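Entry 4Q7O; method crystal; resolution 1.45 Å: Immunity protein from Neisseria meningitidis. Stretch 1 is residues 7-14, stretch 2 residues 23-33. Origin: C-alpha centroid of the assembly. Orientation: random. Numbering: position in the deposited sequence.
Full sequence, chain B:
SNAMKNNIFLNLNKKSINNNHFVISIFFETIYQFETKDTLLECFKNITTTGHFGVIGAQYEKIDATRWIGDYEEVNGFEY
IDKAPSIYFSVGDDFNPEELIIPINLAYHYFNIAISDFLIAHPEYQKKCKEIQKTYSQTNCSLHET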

# COMPACT_ATOMS: atom_id res chain seq x y z
N ASN B 7 -11.03 -5.67 2.21
CA ASN B 7 -9.69 -6.23 2.03
C ASN B 7 -9.50 -7.48 2.90
O ASN B 7 -9.71 -7.43 4.11
CB ASN B 7 -8.64 -5.16 2.39
CG ASN B 7 -7.27 -5.43 1.79
OD1 ASN B 7 -6.72 -6.52 1.93
ND2 ASN B 7 -6.70 -4.42 1.13
N ILE B 8 -9.12 -8.60 2.29
CA ILE B 8 -8.88 -9.84 3.04
C ILE B 8 -7.51 -9.90 3.72
O ILE B 8 -7.27 -10.77 4.56
CB ILE B 8 -9.03 -11.12 2.18
CG1 ILE B 8 -7.93 -11.21 1.12
CG2 ILE B 8 -10.41 -11.20 1.55
CD1 ILE B 8 -7.73 -12.60 0.55
N PHE B 9 -6.61 -9.00 3.36
CA PHE B 9 -5.24 -9.06 3.88
C PHE B 9 -5.10 -8.30 5.19
O PHE B 9 -4.30 -7.38 5.33
CB PHE B 9 -4.24 -8.58 2.83
CG PHE B 9 -4.13 -9.52 1.66
CD1 PHE B 9 -3.49 -10.74 1.80
CD2 PHE B 9 -4.70 -9.20 0.44
CE1 PHE B 9 -3.40 -11.63 0.73
CE2 PHE B 9 -4.61 -10.08 -0.63
CZ PHE B 9 -3.96 -11.30 -0.49
N LEU B 10 -5.88 -8.72 6.18
CA LEU B 10 -5.98 -7.98 7.42
C LEU B 10 -4.65 -7.95 8.17
O LEU B 10 -4.15 -6.88 8.54
CB LEU B 10 -7.07 -8.57 8.32
CG LEU B 10 -8.48 -8.55 7.70
CD1 LEU B 10 -9.50 -9.16 8.65
CD2 LEU B 10 -8.88 -7.14 7.32
N ASN B 11 -4.06 -9.12 8.37
CA ASN B 11 -2.80 -9.19 9.10
C ASN B 11 -1.59 -8.72 8.29
O ASN B 11 -0.67 -8.10 8.83
CB ASN B 11 -2.59 -10.57 9.68
CG ASN B 11 -3.64 -10.91 10.72
OD1 ASN B 11 -3.97 -10.07 11.56
ND2 ASN B 11 -4.20 -12.11 10.64
N LEU B 12 -1.62 -8.99 6.99
CA LEU B 12 -0.55 -8.52 6.10
C LEU B 12 -0.49 -7.01 6.09
O LEU B 12 0.58 -6.43 6.22
CB LEU B 12 -0.75 -9.06 4.68
CG LEU B 12 0.26 -8.78 3.56
CD1 LEU B 12 0.04 -7.42 2.91
CD2 LEU B 12 1.71 -8.94 4.05
N ASN B 13 -1.64 -6.37 5.91
CA ASN B 13 -1.67 -4.91 5.85
C ASN B 13 -1.22 -4.28 7.15
O ASN B 13 -0.48 -3.31 7.14
CB ASN B 13 -3.08 -4.40 5.50
CG ASN B 13 -3.31 -4.31 4.01
OD1 ASN B 13 -2.76 -3.42 3.33
ND2 ASN B 13 -4.14 -5.20 3.48
N LYS B 14 -1.67 -4.82 8.27
CA LYS B 14 -1.26 -4.27 9.56
C LYS B 14 0.26 -4.27 9.69
O LYS B 14 0.87 -3.24 10.00
CB LYS B 14 -1.91 -5.06 10.70
CG LYS B 14 -1.46 -4.66 12.09
CD LYS B 14 -2.30 -5.36 13.15
CE LYS B 14 -1.83 -5.02 14.55
NZ LYS B 14 -2.68 -5.68 15.59
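Stretch 2, residues 23-33: VISIFFETIYQ

Stretch 2 (Val-23 to Gln-33) is helical throughout and runs nearly antiparallel to helix 10-14 of stretch 1, at 155° between N-to-C directions and 9.4 Å at closest approach of the axes; Asn-13 lies opposite Ser-25 and Phe-9 opposite Glu-29. Phe-9, at the N-cap position, points toward stretch 2 with chi1 m. Phe-28 CB sits over one face of its ring, 4.1 Å from the centroid, while the ring edge meets Tyr-32, Phe-9 CE2 lying 3.6 Å from Tyr-32 CB. Tyr-32, chi1 t, lays its ring against Ile-8; Ile-8, chi1 p and chi2 t, extends CD1 over the ring face, 3.7 Å from its centroid. Leu-12 (t, m) packs against Ile-24, Ser-25 and Phe-28, CD2 4.0 Å from Ile-24 CG2 and CD1 3.9 Å from Ser-25 CA, with CG 4.2 Å from Phe-28 CD2. Asn-13 is held by its own stretch: ND2 donates to Phe-9 O at 2.9 Å, leaving OD1 3.3 Å from Ser-25 CB. Likewise Asn-7 OD1 accepts from Phe-9 N at 2.9 Å. No direct hydrogen bond joins the stretches; instead Glu-29 (t, p) curls its carboxylate toward stretch 1, where a water donates to OE1 at 2.6 Å and accepts from Ile-8 N at 2.8 Å.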

# COMPACT_ATOMS: atom_id res chain seq x y z
N VAL B 23 4.53 -0.92 -0.23
CA VAL B 23 4.66 -1.62 -1.51
C VAL B 23 4.19 -3.07 -1.41
O VAL B 23 3.55 -3.60 -2.33
CB VAL B 23 6.10 -1.51 -2.07
CG1 VAL B 23 6.35 -2.55 -3.16
CG2 VAL B 23 6.37 -0.10 -2.59
N ILE B 24 4.50 -3.71 -0.28
CA ILE B 24 4.06 -5.09 -0.05
C ILE B 24 2.54 -5.19 0.04
O ILE B 24 1.94 -6.12 -0.52
CB ILE B 24 4.69 -5.68 1.23
CG1 ILE B 24 6.22 -5.65 1.15
CG2 ILE B 24 4.17 -7.09 1.48
CD1 ILE B 24 6.79 -6.39 -0.05
N SER B 25 1.92 -4.24 0.74
CA SER B 25 0.47 -4.16 0.86
C SER B 25 -0.17 -4.09 -0.53
O SER B 25 -1.13 -4.81 -0.84
CB SER B 25 0.06 -2.90 1.65
OG SER B 25 1.00 -2.55 2.66
N ILE B 26 0.36 -3.21 -1.37
CA ILE B 26 -0.18 -3.00 -2.71
C ILE B 26 0.04 -4.23 -3.58
O ILE B 26 -0.84 -4.64 -4.33
CB ILE B 26 0.46 -1.77 -3.37
CG1 ILE B 26 0.13 -0.50 -2.58
CG2 ILE B 26 0.00 -1.61 -4.83
CD1 ILE B 26 0.91 0.71 -3.05
N PHE B 27 1.22 -4.82 -3.46
CA PHE B 27 1.58 -6.01 -4.22
C PHE B 27 0.53 -7.12 -4.07
O PHE B 27 -0.02 -7.62 -5.05
CB PHE B 27 2.96 -6.51 -3.78
CG PHE B 27 3.41 -7.77 -4.46
CD1 PHE B 27 4.10 -7.72 -5.66
CD2 PHE B 27 3.16 -9.01 -3.89
CE1 PHE B 27 4.51 -8.88 -6.29
CE2 PHE B 27 3.56 -10.17 -4.53
CZ PHE B 27 4.24 -10.11 -5.72
N PHE B 28 0.23 -7.48 -2.83
CA PHE B 28 -0.71 -8.57 -2.61
C PHE B 28 -2.15 -8.22 -2.98
O PHE B 28 -2.83 -9.02 -3.60
CB PHE B 28 -0.60 -9.13 -1.19
CG PHE B 28 0.57 -10.04 -1.02
CD1 PHE B 28 0.57 -11.28 -1.64
CD2 PHE B 28 1.67 -9.66 -0.27
CE1 PHE B 28 1.65 -12.14 -1.50
CE2 PHE B 28 2.75 -10.52 -0.13
CZ PHE B 28 2.73 -11.76 -0.75
N GLU B 29 -2.59 -7.01 -2.63
CA GLU B 29 -3.98 -6.66 -2.92
C GLU B 29 -4.25 -6.58 -4.41
O GLU B 29 -5.29 -7.03 -4.89
CB GLU B 29 -4.38 -5.35 -2.25
CG GLU B 29 -5.81 -4.90 -2.57
CD GLU B 29 -6.88 -5.91 -2.18
OE1 GLU B 29 -6.64 -6.78 -1.32
OE2 GLU B 29 -7.99 -5.83 -2.75
N THR B 30 -3.31 -6.02 -5.16
CA THR B 30 -3.55 -5.84 -6.58
C THR B 30 -3.50 -7.17 -7.34
O THR B 30 -4.28 -7.39 -8.26
CB THR B 30 -2.65 -4.75 -7.20
OG1 THR B 30 -1.28 -5.11 -7.02
CG2 THR B 30 -2.92 -3.40 -6.55
N ILE B 31 -2.60 -8.07 -6.96
CA ILE B 31 -2.58 -9.40 -7.57
C ILE B 31 -3.85 -10.18 -7.23
O ILE B 31 -4.48 -10.79 -8.10
CB ILE B 31 -1.34 -10.19 -7.15
CG1 ILE B 31 -0.10 -9.52 -7.71
CG2 ILE B 31 -1.44 -11.65 -7.60
CD1 ILE B 31 1.18 -10.04 -7.14
N TYR B 32 -4.24 -10.16 -5.96
CA TYR B 32 -5.45 -10.86 -5.54
C TYR B 32 -6.70 -10.39 -6.28
O TYR B 32 -7.52 -11.20 -6.71
CB TYR B 32 -5.64 -10.68 -4.03
CG TYR B 32 -6.97 -11.16 -3.52
CD1 TYR B 32 -7.23 -12.51 -3.36
CD2 TYR B 32 -7.97 -10.26 -3.18
CE1 TYR B 32 -8.46 -12.96 -2.87
CE2 TYR B 32 -9.19 -10.69 -2.69
CZ TYR B 32 -9.43 -12.03 -2.54
OH TYR B 32 -10.65 -12.45 -2.06
N GLN B 33 -6.85 -9.09 -6.43
CA GLN B 33 -8.10 -8.58 -6.99
C GLN B 33 -8.17 -8.76 -8.52
O GLN B 33 -9.26 -8.81 -9.08
CB GLN B 33 -8.29 -7.11 -6.62
CG GLN B 33 -7.32 -6.20 -7.32
CD GLN B 33 -7.44 -4.77 -6.85
OE1 GLN B 33 -8.06 -4.49 -5.81
NE2 GLN B 33 -6.85 -3.85 -7.60
O HOH W 1 -8.70 -8.05 -0.44